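Local coordinates for Cg3027-pa (Drosophila melanogaster, PDB 2VHH), which probably catalyses the hydrolysis of N-carbamoyl-beta-alanine and its 2-methyl homologue to the beta-amino acid, ammonium and carbon dioxide, in pyrimidine degradation, at residues W122-F126 with E138-E142; T148-L152 with I164-L168; I178-A182 with K194-N198; V203-N207 with S258-G262; K228-C234 with A251-P257. All blocks are in the same frame, centred on the assembly; numbering follows the deposited sequence.

In the fold
From the N terminus, contact 1 closes a bend within the long loop between strand 115-118 and helix 147-158. Contact 2 then folds that helix back against strand 162-171, and contact 3 closes the hairpin of strand 177-185 with strand 191-196, outermost within this chain. The three lie in series; contacts 1 and 2 share a bond between E141 and T148, and 2 and 3 meet in neighbouring strands of one sheet. Contact 4 closes a longer loop, bringing the turn at 203-207 to the loop after strand 253-258; contact 5, the parallel pairing in the second sheet, nests inside it, and none cross. I164 of contact 2 packs on F255 of contact 5, joining the two sheets.

Contact 1 of 5, residues W122-F126 with E138-E142; sequences WTMPF and EFAEE
The F139 ring receives M124 CB over one face, in a CH-pi contact 3.6 Å from the centroid of the F139 ring and 17° off its normal. The methylene sits toward the rim, nearest F139 CD2. Two further groups reach the ring obliquely: P125 CD lies 3.7 Å from F139 CZ, and the T123 backbone O is 3.6 Å from F139 CE2. The thioether takes part as well. M124 SD stands 5.1 Å from the F139 centroid and well off the normal, an oblique Met-aromatic contact. A bend at chi3 (-67°) turns the terminal methyl CE, and the end of the side chain then lies loosely beside F139 CB. No hydrogen bond links the two segments. The carboxylate of E141 comes close to T123 OG1 without bonding it, and is held instead by T148 OG1. Both segments belong to the loop between strand 115-118 and helix 147-158. Helix 90-110 supplies I90 against F139 and Q93 against P125, R289 NH1 holds the M124 carbonyl, and the backbone of E141 pairs with L168 and R170 of strand 162-171.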
# COMPACT_ATOMS: atom_id res chain seq x y z
N TRP C 122 27.03 21.98 -31.36
CA TRP C 122 27.84 21.89 -32.58
C TRP C 122 28.29 23.25 -33.08
O TRP C 122 29.25 23.38 -33.84
CB TRP C 122 27.05 21.16 -33.66
CG TRP C 122 25.88 21.93 -34.23
CD1 TRP C 122 24.64 22.08 -33.66
CD2 TRP C 122 25.83 22.63 -35.48
NE1 TRP C 122 23.83 22.83 -34.47
CE2 TRP C 122 24.53 23.18 -35.59
CE3 TRP C 122 26.76 22.85 -36.50
CZ2 TRP C 122 24.14 23.94 -36.70
CZ3 TRP C 122 26.37 23.61 -37.60
CH2 TRP C 122 25.07 24.14 -37.69
N THR C 123 27.57 24.26 -32.61
CA THR C 123 27.62 25.61 -33.09
C THR C 123 28.80 26.40 -32.50
O THR C 123 29.15 27.48 -33.00
CB THR C 123 26.27 26.25 -32.75
OG1 THR C 123 25.96 27.26 -33.69
CG2 THR C 123 26.22 26.81 -31.32
N MET C 124 29.44 25.84 -31.47
CA MET C 124 30.41 26.56 -30.64
C MET C 124 31.63 25.71 -30.25
O MET C 124 31.58 24.48 -30.34
CB MET C 124 29.72 27.06 -29.36
CG MET C 124 29.15 25.95 -28.45
SD MET C 124 28.19 26.53 -27.02
CE MET C 124 29.46 27.33 -26.05
N PRO C 125 32.73 26.36 -29.84
CA PRO C 125 33.75 25.61 -29.10
C PRO C 125 33.18 25.18 -27.75
O PRO C 125 32.33 25.88 -27.19
CB PRO C 125 34.86 26.64 -28.89
CG PRO C 125 34.18 27.99 -29.03
CD PRO C 125 33.10 27.77 -30.05
N PHE C 126 33.65 24.05 -27.23
CA PHE C 126 33.11 23.51 -25.99
C PHE C 126 33.72 24.24 -24.80
O PHE C 126 34.55 23.69 -24.07
CB PHE C 126 33.38 22.00 -25.92
CG PHE C 126 32.35 21.22 -25.12
CD1 PHE C 126 31.07 20.98 -25.64
CD2 PHE C 126 32.66 20.71 -23.86
CE1 PHE C 126 30.13 20.27 -24.91
CE2 PHE C 126 31.73 19.99 -23.12
CZ PHE C 126 30.46 19.76 -23.65
N GLU C 138 26.89 34.18 -24.86
CA GLU C 138 26.33 34.83 -26.04
C GLU C 138 26.15 33.88 -27.23
O GLU C 138 25.56 34.27 -28.24
CB GLU C 138 27.18 36.02 -26.45
CG GLU C 138 27.12 37.24 -25.54
CD GLU C 138 28.00 38.38 -26.07
OE1 GLU C 138 27.89 38.69 -27.27
OE2 GLU C 138 28.79 38.96 -25.29
N PHE C 139 26.66 32.65 -27.10
CA PHE C 139 26.43 31.58 -28.09
C PHE C 139 25.03 31.00 -27.97
O PHE C 139 24.53 30.37 -28.90
CB PHE C 139 27.42 30.44 -27.91
CG PHE C 139 28.62 30.56 -28.77
CD1 PHE C 139 29.84 30.97 -28.24
CD2 PHE C 139 28.56 30.25 -30.12
CE1 PHE C 139 30.96 31.08 -29.03
CE2 PHE C 139 29.68 30.35 -30.93
CZ PHE C 139 30.88 30.77 -30.39
N ALA C 140 24.43 31.19 -26.81
CA ALA C 140 23.08 30.72 -26.55
C ALA C 140 22.09 31.45 -27.42
O ALA C 140 22.15 32.67 -27.57
CB ALA C 140 22.74 30.92 -25.08
N GLU C 141 21.16 30.71 -28.01
CA GLU C 141 20.19 31.28 -28.93
C GLU C 141 18.84 30.64 -28.73
O GLU C 141 18.74 29.56 -28.14
CB GLU C 141 20.67 31.08 -30.37
CG GLU C 141 20.93 29.63 -30.77
CD GLU C 141 21.25 29.48 -32.24
OE1 GLU C 141 20.31 29.57 -33.07
OE2 GLU C 141 22.45 29.25 -32.56
N GLU C 142 17.79 31.30 -29.21
CA GLU C 142 16.43 30.78 -29.12
C GLU C 142 16.29 29.47 -29.88
O GLU C 142 16.75 29.35 -31.01
CB GLU C 142 15.42 31.82 -29.62
CG GLU C 142 15.12 32.94 -28.64
CD GLU C 142 13.82 33.69 -28.97
OE1 GLU C 142 13.76 34.35 -30.03
OE2 GLU C 142 12.86 33.61 -28.17

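Contact 2 of 5, residues T148-L152 with I164-L168; sequences TTKML and IHSIL
T148 meets H165 through its methyl: T148 CG2 lies 3.9 Å from H165 ND1 and approaches the imidazole obliquely. This methyl is anti to the backbone N, which points it at the imidazole. One residue on, T149 reaches the ring in its own plane, at the edge. T149 OG1 is 3.0 Å from H165 NE2, but the N-H points past the oxygen (122°) and the bond is weak; the stronger partner of this hydroxyl is the carbonyl of A143. A turn further, L152 covers a face. Its CD2 sits 3.5 Å from the H165 centroid, 16° off the ring normal, the leucine and histidine side chains running past one another head to tail. T148 and L152, one turn apart and joined by the bond from L152 N to T148 O, present neighbouring side chains with T149 to the imidazole: L152 over a face, T149 at the edge, T148 obliquely. W122 also meets that imidazole, with its ring plane turned about 80°. Helix and strand segments run nearly antiparallel, their axes 10.5 Å apart. The helix, 147-158, thus lies on the sheet beside helix 90-110: L152 touches I105 of that helix and I185 of strand 177-185, while H165 packs on V183 and on T118 of strand 115-118.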
# COMPACT_ATOMS: atom_id res chain seq x y z
N THR C 148 20.39 29.72 -36.07
CA THR C 148 20.83 28.38 -36.47
C THR C 148 19.68 27.50 -36.94
O THR C 148 19.77 26.87 -37.99
CB THR C 148 21.62 27.68 -35.35
OG1 THR C 148 22.72 28.51 -34.98
CG2 THR C 148 22.16 26.35 -35.81
N THR C 149 18.59 27.47 -36.17
CA THR C 149 17.41 26.72 -36.57
C THR C 149 16.80 27.27 -37.87
O THR C 149 16.40 26.50 -38.72
CB THR C 149 16.37 26.63 -35.42
OG1 THR C 149 16.91 25.88 -34.33
CG2 THR C 149 15.08 25.93 -35.88
N LYS C 150 16.76 28.60 -38.01
CA LYS C 150 16.20 29.24 -39.21
C LYS C 150 16.97 28.85 -40.46
O LYS C 150 16.37 28.56 -41.50
CB LYS C 150 16.25 30.77 -39.07
CG LYS C 150 15.40 31.39 -37.96
CD LYS C 150 13.95 31.66 -38.38
CE LYS C 150 13.03 30.49 -38.03
NZ LYS C 150 11.61 30.86 -38.29
N MET C 151 18.29 28.85 -40.36
CA MET C 151 19.18 28.50 -41.46
C MET C 151 19.08 27.02 -41.78
O MET C 151 19.16 26.61 -42.93
CB MET C 151 20.61 28.87 -41.07
CG MET C 151 21.74 28.22 -41.89
SD MET C 151 22.11 26.54 -41.35
CE MET C 151 23.89 26.50 -41.47
N LEU C 152 18.92 26.23 -40.73
CA LEU C 152 18.90 24.78 -40.84
C LEU C 152 17.56 24.29 -41.36
O LEU C 152 17.49 23.23 -41.97
CB LEU C 152 19.20 24.18 -39.48
CG LEU C 152 20.18 23.03 -39.33
CD1 LEU C 152 21.46 23.24 -40.11
CD2 LEU C 152 20.47 22.92 -37.88
N ILE C 164 18.26 17.01 -36.89
CA ILE C 164 18.37 17.12 -35.45
C ILE C 164 19.67 17.83 -35.12
O ILE C 164 20.73 17.43 -35.59
CB ILE C 164 18.30 15.74 -34.77
CG1 ILE C 164 16.92 15.12 -35.01
CG2 ILE C 164 18.51 15.86 -33.26
CD1 ILE C 164 16.84 13.64 -34.74
N HIS C 165 19.59 18.90 -34.34
CA HIS C 165 20.81 19.60 -33.93
C HIS C 165 20.82 19.97 -32.45
O HIS C 165 19.77 20.16 -31.84
CB HIS C 165 21.09 20.81 -34.81
CG HIS C 165 20.11 21.93 -34.65
ND1 HIS C 165 20.49 23.21 -34.30
CD2 HIS C 165 18.76 21.98 -34.81
CE1 HIS C 165 19.43 23.99 -34.25
NE2 HIS C 165 18.37 23.27 -34.55
N SER C 166 22.02 20.04 -31.89
CA SER C 166 22.20 20.29 -30.47
C SER C 166 22.87 21.66 -30.26
O SER C 166 23.96 21.91 -30.79
CB SER C 166 23.02 19.16 -29.85
OG SER C 166 23.23 19.33 -28.46
N ILE C 167 22.21 22.53 -29.50
CA ILE C 167 22.67 23.89 -29.25
C ILE C 167 22.49 24.32 -27.80
O ILE C 167 21.71 23.72 -27.06
CB ILE C 167 21.90 24.94 -30.11
CG1 ILE C 167 20.39 24.84 -29.87
CG2 ILE C 167 22.24 24.83 -31.60
CD1 ILE C 167 19.72 26.18 -29.71
N LEU C 168 23.21 25.37 -27.40
CA LEU C 168 22.90 26.12 -26.19
C LEU C 168 21.65 26.93 -26.41
O LEU C 168 21.61 27.81 -27.27
CB LEU C 168 24.02 27.11 -25.84
CG LEU C 168 24.97 26.88 -24.66
CD1 LEU C 168 25.27 28.25 -24.08
CD2 LEU C 168 24.41 25.94 -23.59

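Contact 3 of 5, residues I178-A182 with K194-N198; sequences IWNTA and KHRKN
A182 and H195 exchange both backbone bonds of an antiparallel hydrogen-bonded pair, with A182 N 2.7 Å from H195 O and H195 N 2.8 Å from A182 O. A third bond, 2.8 Å from K197 N to N180 O and almost straight at 175°, continues the ladder past the non-hydrogen-bonded pair T181-R196. The R196 N-H that this ladder does not use goes to T217 OG1, which also pairs with H195 ND1. On the face that carries T181 and R196, the guanidinium of R196 lies flat on the indole of W179. Their planes differ by 1°, and R196 CZ stands 3.5 Å above the centroid of the five-membered ring, a cation-pi stack. The arginine chain, extended from CG to NE, carries the charged group there; NE then bonds E169 OE1 and NH2 bonds D171 OD2, two acidic partners that fix its rotation. E169 also serves T181 OG1 and K194 NZ, so one carboxylate gathers three donors. On the remaining side, K197 CD passes 3.8 Å from N180 CG, while N180 ND2 goes to Y212 OH and K197 NZ forms salt bridges with E120 and E208. This is a beta hairpin at the edge of its sheet, and the K197-E120 pair at its end, close to C234, is consistent with the Glu-Lys-Cys triad of the carbon-nitrogen hydrolase family.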
# COMPACT_ATOMS: atom_id res chain seq x y z
N ILE C 178 19.71 29.53 -19.47
CA ILE C 178 20.49 28.81 -20.48
C ILE C 178 20.28 27.30 -20.34
O ILE C 178 20.29 26.77 -19.24
CB ILE C 178 21.98 29.18 -20.37
CG1 ILE C 178 22.20 30.65 -20.77
CG2 ILE C 178 22.84 28.28 -21.23
CD1 ILE C 178 23.51 31.23 -20.23
N TRP C 179 20.08 26.62 -21.47
CA TRP C 179 19.82 25.18 -21.51
C TRP C 179 20.65 24.47 -22.56
O TRP C 179 21.03 25.08 -23.55
CB TRP C 179 18.34 24.90 -21.80
CG TRP C 179 17.43 25.48 -20.79
CD1 TRP C 179 16.89 26.72 -20.82
CD2 TRP C 179 16.97 24.86 -19.59
NE1 TRP C 179 16.11 26.93 -19.70
CE2 TRP C 179 16.15 25.80 -18.93
CE3 TRP C 179 17.18 23.61 -18.99
CZ2 TRP C 179 15.52 25.53 -17.71
CZ3 TRP C 179 16.56 23.34 -17.77
CH2 TRP C 179 15.74 24.29 -17.15
N ASN C 180 20.92 23.19 -22.34
CA ASN C 180 21.50 22.31 -23.35
C ASN C 180 20.37 21.54 -24.03
O ASN C 180 19.75 20.67 -23.41
CB ASN C 180 22.47 21.34 -22.71
CG ASN C 180 23.34 20.62 -23.71
OD1 ASN C 180 22.86 19.90 -24.59
ND2 ASN C 180 24.64 20.79 -23.56
N THR C 181 20.13 21.84 -25.30
CA THR C 181 18.89 21.45 -25.98
C THR C 181 19.11 20.81 -27.35
O THR C 181 19.95 21.26 -28.13
CB THR C 181 17.99 22.67 -26.17
OG1 THR C 181 17.78 23.31 -24.91
CG2 THR C 181 16.65 22.30 -26.78
N ALA C 182 18.34 19.77 -27.64
CA ALA C 182 18.25 19.21 -28.98
C ALA C 182 17.00 19.73 -29.68
O ALA C 182 15.92 19.75 -29.09
CB ALA C 182 18.24 17.70 -28.94
N LYS C 194 11.57 20.39 -29.07
CA LYS C 194 12.89 20.36 -28.49
C LYS C 194 12.97 19.42 -27.28
O LYS C 194 11.96 19.12 -26.63
CB LYS C 194 13.30 21.77 -28.10
CG LYS C 194 12.67 22.26 -26.81
CD LYS C 194 12.84 23.74 -26.62
CE LYS C 194 11.95 24.23 -25.50
NZ LYS C 194 12.12 25.68 -25.22
N HIS C 195 14.18 18.97 -27.00
CA HIS C 195 14.44 18.20 -25.80
C HIS C 195 15.63 18.79 -25.08
O HIS C 195 16.63 19.12 -25.70
CB HIS C 195 14.69 16.75 -26.18
CG HIS C 195 15.16 15.91 -25.04
ND1 HIS C 195 14.45 15.79 -23.87
CD2 HIS C 195 16.28 15.16 -24.89
CE1 HIS C 195 15.10 14.99 -23.04
NE2 HIS C 195 16.21 14.60 -23.64
N ARG C 196 15.53 18.93 -23.76
CA ARG C 196 16.64 19.44 -22.97
C ARG C 196 17.33 18.33 -22.21
O ARG C 196 16.68 17.42 -21.69
CB ARG C 196 16.17 20.52 -22.02
CG ARG C 196 15.74 21.77 -22.71
CD ARG C 196 14.92 22.60 -21.77
NE ARG C 196 14.66 23.93 -22.31
CZ ARG C 196 13.89 24.83 -21.72
NH1 ARG C 196 13.29 24.55 -20.57
NH2 ARG C 196 13.72 26.02 -22.29
N LYS C 197 18.65 18.44 -22.12
CA LYS C 197 19.53 17.47 -21.47
C LYS C 197 19.00 17.05 -20.10
O LYS C 197 18.77 17.90 -19.25
CB LYS C 197 20.92 18.06 -21.33
CG LYS C 197 22.03 17.06 -21.24
CD LYS C 197 23.36 17.77 -21.25
CE LYS C 197 24.50 16.81 -20.97
NZ LYS C 197 25.84 17.35 -21.40
N ASN C 198 18.80 15.75 -19.92
CA ASN C 198 18.27 15.22 -18.67
C ASN C 198 19.28 15.12 -17.52
O ASN C 198 18.94 15.32 -16.36
CB ASN C 198 17.61 13.88 -18.93
CG ASN C 198 16.16 14.02 -19.32
OD1 ASN C 198 15.54 15.02 -19.00
ND2 ASN C 198 15.62 13.02 -19.99

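Contact 4 of 5, residues V203-N207 with S258-G262; sequences VGDFN and SATIG
F206 turns its ring edge to the backbone of T260 and I261. The amide N of I261 lies near the ring plane, 3.7 Å from F206 CZ, whereas T260 CA comes in obliquely at 3.9 Å from the same CZ. Side chains add looser contacts: F206 CE1 is 4.3 Å from I261 CG1, and I261 CD1 comes equally near D205 OD2. No hydrogen bond crosses between the segments, so the meeting is one of shape. In the next shell, the phenylalanine is positioned by its own turn. F206 N bonds V203 O at 2.8 Å, closing a type II' turn in which G204 takes positive phi, and F206 is itself the centre of an inverse gamma turn. On the 258-262 side, N288 OD1 holds T260 N, W269 touches the T260 side chain, and F311 and F314 of strand 308-315 back I261. F126 joins from contact 1, packing on both F206 and A259. Further out, R131 of a neighbouring subunit bonds G204 O and N207 OD1, bringing the turn into a subunit interface. The motif is a type II' turn, V203 to F206, joining two very short, weakly bonded strand pieces, and it rests on the loop that follows strand 253-258.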
# COMPACT_ATOMS: atom_id res chain seq x y z
N VAL C 203 31.99 16.86 -13.98
CA VAL C 203 33.22 16.08 -13.83
C VAL C 203 34.39 16.65 -14.66
O VAL C 203 34.26 16.89 -15.87
CB VAL C 203 32.97 14.57 -14.10
CG1 VAL C 203 31.99 14.38 -15.24
CG2 VAL C 203 34.28 13.81 -14.35
N GLY C 204 35.51 16.86 -13.98
CA GLY C 204 36.73 17.35 -14.60
C GLY C 204 36.53 18.66 -15.33
O GLY C 204 36.13 19.67 -14.73
N ASP C 205 36.80 18.65 -16.63
CA ASP C 205 36.68 19.85 -17.46
C ASP C 205 35.23 20.12 -17.87
O ASP C 205 34.90 21.18 -18.42
CB ASP C 205 37.57 19.71 -18.71
CG ASP C 205 39.03 19.51 -18.37
OD1 ASP C 205 39.63 20.41 -17.75
OD2 ASP C 205 39.60 18.45 -18.74
N PHE C 206 34.36 19.15 -17.59
CA PHE C 206 32.96 19.23 -18.00
C PHE C 206 32.12 19.89 -16.93
O PHE C 206 31.28 19.26 -16.27
CB PHE C 206 32.46 17.84 -18.39
CG PHE C 206 33.19 17.26 -19.57
CD1 PHE C 206 34.52 16.88 -19.46
CD2 PHE C 206 32.55 17.14 -20.79
CE1 PHE C 206 35.20 16.37 -20.55
CE2 PHE C 206 33.22 16.63 -21.87
CZ PHE C 206 34.55 16.24 -21.76
N ASN C 207 32.35 21.19 -16.75
CA ASN C 207 31.64 21.99 -15.77
C ASN C 207 30.35 22.52 -16.39
O ASN C 207 30.14 23.74 -16.49
CB ASN C 207 32.51 23.14 -15.28
CG ASN C 207 33.90 22.68 -14.92
OD1 ASN C 207 34.11 22.05 -13.89
ND2 ASN C 207 34.87 23.02 -15.76
N SER C 258 27.33 14.05 -28.51
CA SER C 258 28.25 14.07 -27.37
C SER C 258 29.42 14.98 -27.61
O SER C 258 29.66 15.43 -28.73
CB SER C 258 28.81 12.67 -27.08
OG SER C 258 27.80 11.72 -26.79
N ALA C 259 30.16 15.24 -26.53
CA ALA C 259 31.48 15.83 -26.60
C ALA C 259 32.29 15.29 -25.45
O ALA C 259 32.21 15.81 -24.35
CB ALA C 259 31.40 17.35 -26.53
N THR C 260 33.06 14.23 -25.69
CA THR C 260 33.98 13.72 -24.66
C THR C 260 35.42 13.64 -25.12
O THR C 260 35.69 13.24 -26.26
CB THR C 260 33.61 12.32 -24.11
OG1 THR C 260 32.74 11.64 -25.02
CG2 THR C 260 32.96 12.43 -22.73
N ILE C 261 36.33 14.06 -24.23
CA ILE C 261 37.76 13.69 -24.23
C ILE C 261 37.82 12.65 -23.11
O ILE C 261 37.09 12.80 -22.14
CB ILE C 261 38.69 14.92 -24.02
CG1 ILE C 261 38.83 15.27 -22.53
CG2 ILE C 261 38.18 16.13 -24.81
CD1 ILE C 261 40.14 16.01 -22.19
N GLY C 262 38.68 11.64 -23.09
CA GLY C 262 40.10 11.65 -22.85
C GLY C 262 40.36 10.19 -22.48
O GLY C 262 39.62 9.31 -22.92

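Contact 5 of 5, residues K228-C234 with A251-P257; sequences KLAVNIC and AEIVFNP
L229 and I253 run side by side in the parallel pairing of a beta-alpha-beta unit, in which helix 240-248 connects strand 227-231 to strand 253-258. Their chains end with L229 CD2 3.9 Å from I253 CD1. F255, on the same face, has CG beside its backbone N (chi1 -65°), which sets its ring edge toward L229 CB and the A230 carbonyl. V231, by contrast, has CG1 anti to the backbone N (-163°), a setting that carries this methyl to P257 CD at 3.6 Å. The other face carries A230, whose CB meets A251 CB and V254 CG2. At the start of the pairing K228 O accepts from both E252 N and I253 N, while the extended E252 chain returns OE2 to K228 N at 3.2 Å, using its anti lone pair; OE1 goes to R71. At the far end C234, with positive phi, bonds P257 O through its N, consistent with the sharp turn at the nucleophile in this family. Beside it, the N256 side chain donates ND2 to N232 O at 2.8 Å, from 48° above the carbonyl plane.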
# COMPACT_ATOMS: atom_id res chain seq x y z
N LYS C 228 10.26 6.96 -35.44
CA LYS C 228 10.15 7.60 -34.13
C LYS C 228 11.55 7.83 -33.57
O LYS C 228 12.29 6.88 -33.29
CB LYS C 228 9.30 6.76 -33.17
CG LYS C 228 7.92 6.38 -33.68
CD LYS C 228 7.04 5.85 -32.55
CE LYS C 228 5.82 5.08 -33.06
NZ LYS C 228 4.85 4.78 -31.94
N LEU C 229 11.91 9.10 -33.44
CA LEU C 229 13.28 9.48 -33.12
C LEU C 229 13.34 10.10 -31.74
O LEU C 229 12.41 10.78 -31.31
CB LEU C 229 13.83 10.44 -34.18
CG LEU C 229 13.50 10.18 -35.67
CD1 LEU C 229 14.21 11.19 -36.55
CD2 LEU C 229 13.85 8.76 -36.11
N ALA C 230 14.45 9.86 -31.04
CA ALA C 230 14.67 10.46 -29.73
C ALA C 230 16.10 10.94 -29.66
O ALA C 230 16.93 10.57 -30.50
CB ALA C 230 14.37 9.47 -28.62
N VAL C 231 16.38 11.78 -28.66
CA VAL C 231 17.72 12.31 -28.46
C VAL C 231 18.10 12.17 -27.00
O VAL C 231 17.47 12.76 -26.12
CB VAL C 231 17.85 13.81 -28.89
CG1 VAL C 231 19.31 14.17 -29.06
CG2 VAL C 231 17.12 14.09 -30.16
N ASN C 232 19.12 11.37 -26.76
CA ASN C 232 19.75 11.24 -25.45
C ASN C 232 20.99 12.13 -25.51
O ASN C 232 21.91 11.87 -26.27
CB ASN C 232 20.15 9.77 -25.21
CG ASN C 232 20.72 9.51 -23.81
OD1 ASN C 232 21.03 10.44 -23.06
ND2 ASN C 232 20.86 8.23 -23.47
N ILE C 233 21.01 13.20 -24.71
CA ILE C 233 22.08 14.18 -24.84
C ILE C 233 23.29 13.91 -23.93
O ILE C 233 23.17 13.88 -22.71
CB ILE C 233 21.59 15.64 -24.69
CG1 ILE C 233 20.28 15.86 -25.45
CG2 ILE C 233 22.64 16.58 -25.22
CD1 ILE C 233 19.64 17.21 -25.23
N CYS C 234 24.44 13.68 -24.58
CA CYS C 234 25.78 13.65 -23.96
C CYS C 234 25.89 12.76 -22.73
O CYS C 234 25.82 11.55 -22.85
CB CYS C 234 26.27 15.09 -23.70
SG CYS C 234 27.93 15.33 -22.95
N ALA C 251 10.64 4.75 -28.97
CA ALA C 251 11.67 5.21 -29.88
C ALA C 251 12.27 4.08 -30.72
O ALA C 251 12.43 2.95 -30.25
CB ALA C 251 12.75 5.90 -29.09
N GLU C 252 12.60 4.40 -31.97
CA GLU C 252 13.19 3.46 -32.91
C GLU C 252 14.66 3.77 -33.15
O GLU C 252 15.46 2.85 -33.32
CB GLU C 252 12.40 3.49 -34.22
CG GLU C 252 11.20 2.55 -34.14
CD GLU C 252 10.21 2.71 -35.28
OE1 GLU C 252 9.85 1.66 -35.86
OE2 GLU C 252 9.77 3.85 -35.57
N ILE C 253 14.99 5.05 -33.21
CA ILE C 253 16.38 5.50 -33.31
C ILE C 253 16.59 6.55 -32.22
O ILE C 253 15.84 7.55 -32.15
CB ILE C 253 16.73 6.10 -34.70
CG1 ILE C 253 16.39 5.12 -35.83
CG2 ILE C 253 18.20 6.44 -34.78
CD1 ILE C 253 16.15 5.79 -37.19
N VAL C 254 17.57 6.32 -31.36
CA VAL C 254 17.92 7.29 -30.35
C VAL C 254 19.29 7.86 -30.69
O VAL C 254 20.27 7.12 -30.77
CB VAL C 254 17.93 6.69 -28.93
CG1 VAL C 254 18.35 7.75 -27.92
CG2 VAL C 254 16.56 6.15 -28.57
N PHE C 255 19.33 9.16 -30.93
CA PHE C 255 20.56 9.86 -31.23
C PHE C 255 21.25 10.25 -29.93
O PHE C 255 20.59 10.56 -28.94
CB PHE C 255 20.26 11.08 -32.10
CG PHE C 255 19.70 10.74 -33.44
CD1 PHE C 255 18.34 10.50 -33.60
CD2 PHE C 255 20.54 10.61 -34.54
CE1 PHE C 255 17.82 10.16 -34.84
CE2 PHE C 255 20.03 10.27 -35.79
CZ PHE C 255 18.67 10.05 -35.94
N ASN C 256 22.58 10.24 -29.94
CA ASN C 256 23.36 10.54 -28.75
C ASN C 256 24.50 11.52 -29.08
O ASN C 256 25.68 11.12 -29.12
CB ASN C 256 23.85 9.24 -28.09
CG ASN C 256 24.71 9.48 -26.85
OD1 ASN C 256 25.80 8.93 -26.72
ND2 ASN C 256 24.22 10.31 -25.94
N PRO C 257 24.15 12.79 -29.35
CA PRO C 257 25.16 13.83 -29.58
C PRO C 257 26.02 13.99 -28.34
O PRO C 257 25.48 14.05 -27.23
CB PRO C 257 24.33 15.09 -29.81
CG PRO C 257 22.99 14.62 -30.18
CD PRO C 257 22.78 13.33 -29.46